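Local coordinates for protein Crov588 (Cafeteriavirus, PDB 6NYR) that is of unknown function but folds into a circular leucine-rich-repeat solenoid of FNIP repeats, a shape that may serve to bind partner molecules, at residues N417-E422 and F438-V443; N423-G428 and N445-S450; I464-L469 and I487-P492; D503-I508 and T524-N529. All blocks are in the same frame, centred on the assembly; numbering follows the deposited sequence.

In the fold
All four contacts join successive turns of one leucine-rich-repeat solenoid, through the loops that follow its short parallel strands. Interactions 1 and 2 link the same two loops, which precede and follow strand 431-433, and touch each other through I420 and L425 and through I442 and L447. The first is partly buried and polar, held by an asparagine; the second is buried and mostly apolar. Interaction 3, partly buried and in contact with both, replaces direct polar bonds with a water bridge and methyl packing. Interaction 4 repeats the asparagine chemistry of interaction 1 further round the ring, as a more superficial contact; their centres lie about 25 Å apart.

Interaction 1: residues N417-E422 and F438-V443; sequences NQKIIE and FNQEIV
N417 supplies one rung of an asparagine ladder, a motif of leucine-rich-repeat solenoids that helps tie one turn to the next. Its carboxamide oxygen accepts two bonds from the following turn: the backbone N of N439 lies 2.9 Å from N417 OD1, and Q440 NE2 lies 3.0 Å from the same oxygen. Both donors sit above the carbonyl plane. Q440 NE2 also makes a weak bond to the backbone O of N417, at 3.1 Å, so one amide nitrogen holds both oxygens of a single residue. N417 reaches over because CG is anti to its backbone N (chi1 -172°). Q440 folds back at chi2 (-66°) and crosses the N417 side chain at about a right angle, the two amide planes being 35° apart. Beside this polar cluster, F438 CE1 meets the backbone O of Q418 at 3.5 Å, edge-on and near the plane of the ring. The tip of I420 closes on the same corner, its CD1 lying 4.0 Å from F438 CE1. Farther out, the ring of F438 stacks with that of F434. The ladder runs on in both directions: N395 OD1 receives N417 N and Q418 NE2, and N439 OD1 receives N461 N and Q462 NE2. Where the two loops separate, a water donates to I420 O at 3.1 Å and to E441 O at 3.2 Å.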
# COMPACT_ATOMS: atom_id res chain seq x y z
N ASN A 417 29.69 -8.95 2.52
CA ASN A 417 30.22 -10.21 2.02
C ASN A 417 31.45 -10.61 2.84
O ASN A 417 32.51 -10.92 2.31
CB ASN A 417 30.57 -10.09 0.54
CG ASN A 417 30.95 -11.43 -0.08
OD1 ASN A 417 30.55 -12.49 0.41
ND2 ASN A 417 31.74 -11.39 -1.14
N GLN A 418 31.30 -10.61 4.16
CA GLN A 418 32.35 -11.08 5.06
C GLN A 418 31.99 -12.47 5.56
O GLN A 418 30.83 -12.89 5.54
CB GLN A 418 32.53 -10.13 6.25
CG GLN A 418 32.87 -8.70 5.87
CD GLN A 418 34.14 -8.59 5.05
OE1 GLN A 418 35.09 -9.34 5.26
NE2 GLN A 418 34.16 -7.66 4.11
N LYS A 419 33.01 -13.19 6.02
CA LYS A 419 32.78 -14.53 6.53
C LYS A 419 31.98 -14.44 7.83
O LYS A 419 32.10 -13.48 8.59
CB LYS A 419 34.09 -15.25 6.81
CG LYS A 419 35.08 -15.36 5.66
CD LYS A 419 36.21 -16.32 6.09
CE LYS A 419 37.54 -16.08 5.37
NZ LYS A 419 37.54 -16.40 3.92
N ILE A 420 31.15 -15.45 8.08
CA ILE A 420 30.37 -15.54 9.31
C ILE A 420 30.71 -16.88 9.95
O ILE A 420 30.39 -17.94 9.39
CB ILE A 420 28.86 -15.40 9.07
CG1 ILE A 420 28.59 -14.08 8.35
CG2 ILE A 420 28.09 -15.48 10.37
CD1 ILE A 420 27.13 -13.73 8.25
N ILE A 421 31.35 -16.84 11.12
CA ILE A 421 31.77 -18.07 11.77
C ILE A 421 30.92 -18.31 13.01
O ILE A 421 29.97 -17.56 13.28
CB ILE A 421 33.26 -18.02 12.12
CG1 ILE A 421 33.54 -16.87 13.10
CG2 ILE A 421 34.10 -17.82 10.86
CD1 ILE A 421 34.95 -16.88 13.67
N GLU A 422 31.24 -19.35 13.77
CA GLU A 422 30.38 -19.75 14.87
C GLU A 422 30.46 -18.73 16.00
O GLU A 422 31.45 -18.01 16.17
CB GLU A 422 30.75 -21.15 15.36
CG GLU A 422 32.15 -21.32 15.89
CD GLU A 422 32.30 -22.61 16.67
OE1 GLU A 422 31.53 -23.57 16.41
OE2 GLU A 422 33.18 -22.67 17.56
N PHE A 438 26.38 -11.17 -0.59
CA PHE A 438 26.88 -12.20 0.32
C PHE A 438 27.07 -13.52 -0.42
O PHE A 438 26.15 -14.01 -1.08
CB PHE A 438 25.93 -12.40 1.50
CG PHE A 438 26.40 -13.47 2.45
CD1 PHE A 438 27.34 -13.18 3.42
CD2 PHE A 438 25.92 -14.76 2.35
CE1 PHE A 438 27.77 -14.16 4.30
CE2 PHE A 438 26.35 -15.74 3.22
CZ PHE A 438 27.28 -15.44 4.19
N ASN A 439 28.26 -14.09 -0.28
CA ASN A 439 28.61 -15.33 -0.97
C ASN A 439 29.81 -15.99 -0.29
O ASN A 439 30.82 -16.28 -0.93
CB ASN A 439 28.92 -15.05 -2.44
CG ASN A 439 29.05 -16.31 -3.26
OD1 ASN A 439 28.60 -17.38 -2.85
ND2 ASN A 439 29.67 -16.20 -4.42
N GLN A 440 29.70 -16.22 1.02
CA GLN A 440 30.71 -16.93 1.79
C GLN A 440 30.15 -18.26 2.27
O GLN A 440 28.93 -18.44 2.40
CB GLN A 440 31.17 -16.09 2.99
CG GLN A 440 31.68 -14.70 2.64
CD GLN A 440 32.96 -14.73 1.83
OE1 GLN A 440 33.73 -15.69 1.89
NE2 GLN A 440 33.19 -13.67 1.07
N GLU A 441 31.05 -19.20 2.54
CA GLU A 441 30.63 -20.52 3.00
C GLU A 441 29.91 -20.41 4.34
O GLU A 441 30.27 -19.59 5.19
CB GLU A 441 31.84 -21.44 3.13
CG GLU A 441 32.42 -21.94 1.82
CD GLU A 441 33.63 -22.83 2.03
OE1 GLU A 441 33.67 -23.56 3.05
OE2 GLU A 441 34.55 -22.79 1.19
N ILE A 442 28.89 -21.24 4.52
CA ILE A 442 28.20 -21.37 5.81
C ILE A 442 28.37 -22.82 6.25
O ILE A 442 27.72 -23.73 5.73
CB ILE A 442 26.73 -20.97 5.73
CG1 ILE A 442 26.62 -19.55 5.17
CG2 ILE A 442 26.08 -21.06 7.10
CD1 ILE A 442 25.25 -18.93 5.33
N VAL A 443 29.27 -23.04 7.21
CA VAL A 443 29.52 -24.36 7.78
C VAL A 443 28.53 -24.59 8.92
O VAL A 443 27.64 -23.77 9.14
CB VAL A 443 30.98 -24.47 8.27
CG1 VAL A 443 31.93 -24.12 7.13
CG2 VAL A 443 31.22 -23.56 9.46
O HOH W 1 31.40 -20.58 8.05

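Interaction 2: residues N423-G428 and N445-S450; sequences NVLPNG and NVLPDS
Two neighbouring turns of the leucine-rich-repeat solenoid nest here like stacked spoons, their touching parts only 14° from parallel. The main bump is the ring of P448, which points at the preceding turn and enters a shallow hollow lined by L425, P426 and N427. Its CD rests 3.8 Å from L425 CB; CG and CB both lie over the backbone O of P426, with P448 CG 3.5 Å from that oxygen, and P448 CB also touches N427 OD1 at 3.8 Å. L425 is the answering bump. With CG anti to its carbonyl carbon (chi1 -57°), it crosses P448 at about a right angle and sends CD1 into the notch between the V446 backbone and the L447 side chain: L425 CD1 is 3.7 Å from V446 O and 4.1 Å from L447 CD2. Both leucines also lie against L432 of strand 431-433, which places this seam in the interior of the coil, while P448 meets L429. At the far end packing gives way to a polar clasp. S450 holds OG between its backbone N and carbonyl carbon (chi1 63°), turned to the preceding turn, where it also bonds to L429 O. G428, at backbone angles that suit a residue without a side chain, offers its backbone N to S450 OG at 2.8 Å.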
# COMPACT_ATOMS: atom_id res chain seq x y z
N ASN A 423 29.39 -18.69 16.79
CA ASN A 423 29.22 -17.73 17.88
C ASN A 423 29.34 -16.27 17.43
O ASN A 423 29.76 -15.41 18.19
CB ASN A 423 30.22 -17.99 19.01
CG ASN A 423 29.90 -19.25 19.79
OD1 ASN A 423 30.45 -20.32 19.53
ND2 ASN A 423 29.01 -19.12 20.76
N VAL A 424 28.94 -15.99 16.20
CA VAL A 424 28.68 -14.62 15.77
C VAL A 424 27.19 -14.31 15.85
O VAL A 424 26.78 -13.32 16.46
CB VAL A 424 29.23 -14.36 14.35
CG1 VAL A 424 28.97 -12.90 13.95
CG2 VAL A 424 30.70 -14.68 14.28
N LEU A 425 26.37 -15.16 15.24
CA LEU A 425 24.93 -14.97 15.24
C LEU A 425 24.35 -15.46 16.56
O LEU A 425 24.61 -16.60 16.96
CB LEU A 425 24.30 -15.72 14.07
CG LEU A 425 24.85 -15.33 12.70
CD1 LEU A 425 24.38 -16.32 11.64
CD2 LEU A 425 24.46 -13.91 12.33
N PRO A 426 23.55 -14.64 17.25
CA PRO A 426 23.09 -15.03 18.59
C PRO A 426 22.03 -16.12 18.54
O PRO A 426 21.17 -16.14 17.66
CB PRO A 426 22.51 -13.73 19.16
CG PRO A 426 22.06 -12.97 17.94
CD PRO A 426 23.06 -13.31 16.85
N ASN A 427 22.11 -17.04 19.50
CA ASN A 427 21.00 -17.94 19.77
C ASN A 427 19.78 -17.11 20.15
O ASN A 427 19.84 -16.30 21.09
CB ASN A 427 21.35 -18.92 20.89
CG ASN A 427 22.35 -19.96 20.44
OD1 ASN A 427 22.16 -20.63 19.43
ND2 ASN A 427 23.43 -20.12 21.21
N GLY A 428 18.69 -17.29 19.42
CA GLY A 428 17.52 -16.45 19.53
C GLY A 428 17.16 -15.72 18.26
O GLY A 428 16.01 -15.26 18.12
N ASN A 445 26.90 -25.28 12.79
CA ASN A 445 26.92 -24.56 14.06
C ASN A 445 27.15 -23.06 13.88
O ASN A 445 27.60 -22.38 14.81
CB ASN A 445 27.95 -25.16 15.02
CG ASN A 445 27.65 -26.60 15.38
OD1 ASN A 445 28.40 -27.51 15.04
ND2 ASN A 445 26.52 -26.82 16.06
N VAL A 446 26.86 -22.55 12.70
CA VAL A 446 26.89 -21.11 12.43
C VAL A 446 25.51 -20.50 12.54
O VAL A 446 25.32 -19.50 13.23
CB VAL A 446 27.50 -20.85 11.03
CG1 VAL A 446 27.45 -19.36 10.69
CG2 VAL A 446 28.93 -21.37 10.96
N LEU A 447 24.53 -21.09 11.87
CA LEU A 447 23.16 -20.61 11.93
C LEU A 447 22.51 -21.08 13.23
O LEU A 447 22.49 -22.28 13.49
CB LEU A 447 22.38 -21.12 10.73
CG LEU A 447 22.95 -20.72 9.37
CD1 LEU A 447 22.23 -21.45 8.25
CD2 LEU A 447 22.86 -19.21 9.18
N PRO A 448 21.99 -20.17 14.05
CA PRO A 448 21.37 -20.61 15.31
C PRO A 448 20.13 -21.44 15.07
O PRO A 448 19.32 -21.14 14.19
CB PRO A 448 21.03 -19.29 16.02
CG PRO A 448 20.89 -18.29 14.89
CD PRO A 448 21.94 -18.71 13.88
N ASP A 449 19.98 -22.51 15.86
CA ASP A 449 18.85 -23.41 15.70
C ASP A 449 17.52 -22.71 15.94
O ASP A 449 16.48 -23.22 15.51
CB ASP A 449 19.00 -24.60 16.65
CG ASP A 449 20.03 -25.60 16.16
OD1 ASP A 449 20.02 -25.92 14.95
OD2 ASP A 449 20.86 -26.06 16.97
N SER A 450 17.52 -21.54 16.59
CA SER A 450 16.29 -20.80 16.81
C SER A 450 15.75 -20.20 15.51
O SER A 450 14.55 -19.91 15.43
CB SER A 450 16.52 -19.68 17.83
OG SER A 450 17.47 -18.75 17.36

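Interaction 3: residues I464-L469 and I487-P492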
# COMPACT_ATOMS: atom_id res chain seq x y z
N ILE A 464 25.51 -26.23 0.58
CA ILE A 464 24.85 -26.36 1.88
C ILE A 464 24.90 -27.84 2.22
O ILE A 464 24.18 -28.65 1.62
CB ILE A 464 23.41 -25.84 1.87
CG1 ILE A 464 23.36 -24.42 1.31
CG2 ILE A 464 22.83 -25.89 3.28
CD1 ILE A 464 21.95 -23.85 1.19
N THR A 465 25.73 -28.20 3.20
CA THR A 465 25.93 -29.59 3.58
C THR A 465 25.09 -29.91 4.82
O THR A 465 24.17 -29.17 5.19
CB THR A 465 27.42 -29.86 3.79
OG1 THR A 465 27.95 -28.93 4.74
CG2 THR A 465 28.17 -29.70 2.46
N GLU A 466 25.39 -31.03 5.46
CA GLU A 466 24.51 -31.56 6.51
C GLU A 466 24.57 -30.73 7.78
O GLU A 466 25.57 -30.09 8.10
CB GLU A 466 24.89 -33.00 6.84
CG GLU A 466 24.78 -33.98 5.69
CD GLU A 466 24.89 -35.43 6.14
OE1 GLU A 466 24.30 -35.78 7.18
OE2 GLU A 466 25.59 -36.21 5.46
N ASN A 467 23.46 -30.77 8.53
CA ASN A 467 23.33 -30.11 9.84
C ASN A 467 23.85 -28.68 9.81
O ASN A 467 24.30 -28.15 10.83
CB ASN A 467 24.03 -30.91 10.94
CG ASN A 467 23.57 -30.52 12.34
OD1 ASN A 467 22.37 -30.31 12.57
ND2 ASN A 467 24.51 -30.40 13.27
N VAL A 468 23.78 -28.04 8.64
CA VAL A 468 24.09 -26.62 8.54
C VAL A 468 22.86 -25.78 8.84
O VAL A 468 22.91 -24.80 9.59
CB VAL A 468 24.66 -26.30 7.14
CG1 VAL A 468 24.75 -24.79 6.94
CG2 VAL A 468 26.02 -26.95 6.96
N LEU A 469 21.73 -26.14 8.25
CA LEU A 469 20.50 -25.37 8.41
C LEU A 469 19.90 -25.62 9.79
O LEU A 469 19.92 -26.75 10.29
CB LEU A 469 19.50 -25.74 7.33
CG LEU A 469 19.93 -25.42 5.90
CD1 LEU A 469 18.80 -25.77 4.92
CD2 LEU A 469 20.35 -23.96 5.74
N ILE A 487 21.27 -32.15 -1.12
CA ILE A 487 21.46 -33.57 -0.86
C ILE A 487 20.57 -34.01 0.31
O ILE A 487 19.93 -33.20 0.98
CB ILE A 487 22.94 -33.89 -0.57
CG1 ILE A 487 23.82 -33.41 -1.72
CG2 ILE A 487 23.18 -35.37 -0.32
CD1 ILE A 487 23.40 -33.93 -3.09
N GLU A 488 20.52 -35.33 0.51
CA GLU A 488 19.88 -35.91 1.68
C GLU A 488 20.40 -35.29 2.97
O GLU A 488 21.59 -35.01 3.11
CB GLU A 488 20.14 -37.43 1.70
CG GLU A 488 19.20 -38.25 2.55
CD GLU A 488 19.00 -39.66 2.01
OE1 GLU A 488 19.49 -39.95 0.89
OE2 GLU A 488 18.37 -40.48 2.70
N ASN A 489 19.48 -35.06 3.91
CA ASN A 489 19.83 -34.63 5.26
C ASN A 489 20.45 -33.23 5.26
O ASN A 489 21.35 -32.94 6.04
CB ASN A 489 20.77 -35.62 5.95
CG ASN A 489 20.16 -36.99 6.15
OD1 ASN A 489 19.03 -37.11 6.64
ND2 ASN A 489 20.90 -38.02 5.78
N VAL A 490 19.97 -32.37 4.37
CA VAL A 490 20.35 -30.96 4.38
C VAL A 490 19.18 -30.07 4.81
O VAL A 490 19.32 -29.24 5.70
CB VAL A 490 20.89 -30.52 3.00
CG1 VAL A 490 21.15 -29.03 2.97
CG2 VAL A 490 22.16 -31.30 2.66
N LEU A 491 18.01 -30.27 4.21
CA LEU A 491 16.83 -29.49 4.56
C LEU A 491 16.24 -30.01 5.87
O LEU A 491 15.97 -31.21 5.98
CB LEU A 491 15.80 -29.56 3.44
CG LEU A 491 16.31 -29.04 2.09
CD1 LEU A 491 15.33 -29.35 0.96
CD2 LEU A 491 16.61 -27.54 2.14
N PRO A 492 16.04 -29.15 6.86
CA PRO A 492 15.57 -29.63 8.17
C PRO A 492 14.11 -30.05 8.14
O PRO A 492 13.38 -29.84 7.17
CB PRO A 492 15.79 -28.42 9.10
CG PRO A 492 15.75 -27.23 8.19
CD PRO A 492 16.28 -27.69 6.85
O HOH W 2 23.26 -30.06 -0.19
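The backbone oxygen of I464 is the best-held polar atom of this contact, and a single hydrogen bond grips it: a water donates to I464 O at 2.5 Å. The same water accepts from the backbone N of I487 at 3.0 Å, and so bridges two adjacent turns of the leucine-rich-repeat solenoid where their chains have drawn apart. Carbon crowds the oxygen from another direction, since both methyls of V490 press on it, with V490 CG1 3.3 Å from I464 O. V490 is set there by its chi1 of 175°, which puts CG1 anti to its backbone N; that methyl also meets I464 CG2 at 3.6 Å, the two side chains crossing at about a right angle. V490 closes a type II beta turn that begins at I487. N489 occupies its third position with a positive phi of 65°, and the turn's own bond from V490 N to I487 O is weak. On the solvent-facing side E466 and N489 run side by side and point the same way. There E466 OE1 merely touches N489 CB at 3.7 Å, while E466 CA gives a CA-H...O contact to N489 O at 3.5 Å. On the buried side L469 CD1 packs 3.7 Å from P492 CD and also touches L491 CD2, with L476 of strand 475-477 in contact with both leucines. Direct polar attraction between these segments is therefore slight: the seam rests mainly on apolar packing of V490, L469 and P492, with one shared water as its polar link.

Interaction 4: residues D503-I508 and T524-N529; sequences DFNQKI and TSFNQN
F504 and F526 lie side by side and point the same way, one on each of two successive solenoid turns. The edge of F504 near CD2 meets F526 CD1 at 4.0 Å, with that carbon close to the plane of the F504 ring. Both rings hold CG anti to the backbone N, and the chain after each curls over it: the backbone N of Q528 lies 3.9 Å above the plane of F526, over its centre, while that of Q506 lies nearer the rim of F504. F526 CE1 also points edge-on at the backbone O of Q506. N505 and Q528, by contrast, cross at about a right angle, their amide planes turned by 50°. N505 OD1 accepts from the backbone N of N527 at 2.9 Å and from Q528 NE2 at 2.9 Å, the latter nearly straight at 168°, both donors standing above the carbonyl plane. The bond from N527 N is the rung of an asparagine ladder, with Q528 NE2 as a second donor. The Q528 amide is thus held in rotation, and the extended chain of K507 passes across it, K507 CE lying 3.6 Å from Q528 OE1. Toward the outer end, a water donates to I508 O at 2.9 Å and more weakly to N529 O. The ladder continues both ways, N483 OD1 receiving N505 N and N527 OD1 receiving N549 N. S525 OG bonds to H502 O, F526 stacks with F522, and the chain between the segments contains no helix, just strand 519-521, flanked in parallel by strands 497-499 and 541-543.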
# COMPACT_ATOMS: atom_id res chain seq x y z
N ASP A 503 18.72 -19.34 -11.12
CA ASP A 503 19.69 -20.21 -11.77
C ASP A 503 19.58 -21.67 -11.35
O ASP A 503 20.15 -22.53 -12.03
CB ASP A 503 21.12 -19.74 -11.46
CG ASP A 503 21.48 -18.44 -12.13
OD1 ASP A 503 20.64 -17.87 -12.87
OD2 ASP A 503 22.63 -17.98 -11.92
N PHE A 504 18.88 -21.98 -10.26
CA PHE A 504 18.90 -23.35 -9.77
C PHE A 504 18.40 -24.31 -10.83
O PHE A 504 17.28 -24.17 -11.33
CB PHE A 504 18.06 -23.51 -8.51
CG PHE A 504 18.11 -24.92 -7.96
CD1 PHE A 504 19.10 -25.29 -7.08
CD2 PHE A 504 17.19 -25.87 -8.37
CE1 PHE A 504 19.16 -26.58 -6.58
CE2 PHE A 504 17.25 -27.16 -7.88
CZ PHE A 504 18.24 -27.52 -6.99
N ASN A 505 19.22 -25.31 -11.15
CA ASN A 505 18.85 -26.31 -12.14
C ASN A 505 19.60 -27.61 -11.90
O ASN A 505 20.31 -28.11 -12.78
CB ASN A 505 19.14 -25.79 -13.55
CG ASN A 505 18.51 -26.65 -14.63
OD1 ASN A 505 17.59 -27.42 -14.37
ND2 ASN A 505 19.01 -26.52 -15.85
N GLN A 506 19.47 -28.16 -10.69
CA GLN A 506 20.10 -29.41 -10.32
C GLN A 506 19.03 -30.48 -10.09
O GLN A 506 17.91 -30.17 -9.70
CB GLN A 506 20.95 -29.26 -9.05
CG GLN A 506 22.09 -28.27 -9.15
CD GLN A 506 23.07 -28.61 -10.25
OE1 GLN A 506 23.55 -29.74 -10.35
NE2 GLN A 506 23.37 -27.63 -11.10
N LYS A 507 19.40 -31.73 -10.32
CA LYS A 507 18.49 -32.84 -10.05
C LYS A 507 18.22 -32.96 -8.56
O LYS A 507 19.10 -32.68 -7.73
CB LYS A 507 19.06 -34.15 -10.61
CG LYS A 507 18.92 -34.26 -12.12
CD LYS A 507 19.61 -35.48 -12.70
CE LYS A 507 19.52 -35.46 -14.22
NZ LYS A 507 20.52 -36.34 -14.88
N ILE A 508 16.99 -33.34 -8.23
CA ILE A 508 16.55 -33.58 -6.86
C ILE A 508 16.23 -35.06 -6.72
O ILE A 508 15.34 -35.58 -7.41
CB ILE A 508 15.34 -32.71 -6.50
CG1 ILE A 508 15.61 -31.26 -6.89
CG2 ILE A 508 15.02 -32.82 -5.02
CD1 ILE A 508 14.55 -30.28 -6.43
N THR A 524 13.32 -19.64 -12.51
CA THR A 524 13.28 -19.55 -13.96
C THR A 524 13.86 -20.80 -14.62
O THR A 524 13.25 -21.38 -15.52
CB THR A 524 14.07 -18.31 -14.42
OG1 THR A 524 13.41 -17.13 -13.95
CG2 THR A 524 14.20 -18.27 -15.93
N SER A 525 15.04 -21.23 -14.17
CA SER A 525 15.85 -22.14 -14.96
C SER A 525 15.58 -23.61 -14.70
O SER A 525 15.99 -24.45 -15.51
CB SER A 525 17.34 -21.86 -14.71
OG SER A 525 17.68 -20.55 -15.14
N PHE A 526 14.91 -23.96 -13.60
CA PHE A 526 14.77 -25.37 -13.27
C PHE A 526 14.08 -26.12 -14.41
O PHE A 526 12.98 -25.75 -14.83
CB PHE A 526 13.98 -25.57 -11.98
CG PHE A 526 13.82 -27.01 -11.61
CD1 PHE A 526 14.88 -27.71 -11.06
CD2 PHE A 526 12.63 -27.68 -11.85
CE1 PHE A 526 14.75 -29.05 -10.74
CE2 PHE A 526 12.50 -29.02 -11.53
CZ PHE A 526 13.56 -29.70 -10.97
N ASN A 527 14.73 -27.16 -14.92
CA ASN A 527 14.16 -27.97 -15.98
C ASN A 527 14.71 -29.39 -15.91
O ASN A 527 15.18 -29.95 -16.90
CB ASN A 527 14.43 -27.33 -17.35
CG ASN A 527 13.63 -27.99 -18.46
OD1 ASN A 527 12.63 -28.66 -18.21
ND2 ASN A 527 14.07 -27.80 -19.70
N GLN A 528 14.64 -29.99 -14.73
CA GLN A 528 15.07 -31.37 -14.53
C GLN A 528 13.87 -32.26 -14.30
O GLN A 528 12.91 -31.87 -13.63
CB GLN A 528 16.04 -31.49 -13.35
CG GLN A 528 17.31 -30.66 -13.48
CD GLN A 528 18.10 -31.00 -14.74
OE1 GLN A 528 18.34 -32.16 -15.05
NE2 GLN A 528 18.50 -29.96 -15.47
N ASN A 529 13.92 -33.47 -14.86
CA ASN A 529 12.82 -34.41 -14.71
C ASN A 529 12.64 -34.80 -13.25
O ASN A 529 13.61 -35.07 -12.54
CB ASN A 529 13.08 -35.65 -15.56
CG ASN A 529 11.97 -36.66 -15.47
OD1 ASN A 529 10.84 -36.39 -15.88
ND2 ASN A 529 12.27 -37.83 -14.93
O HOH W 3 13.25 -35.95 -9.37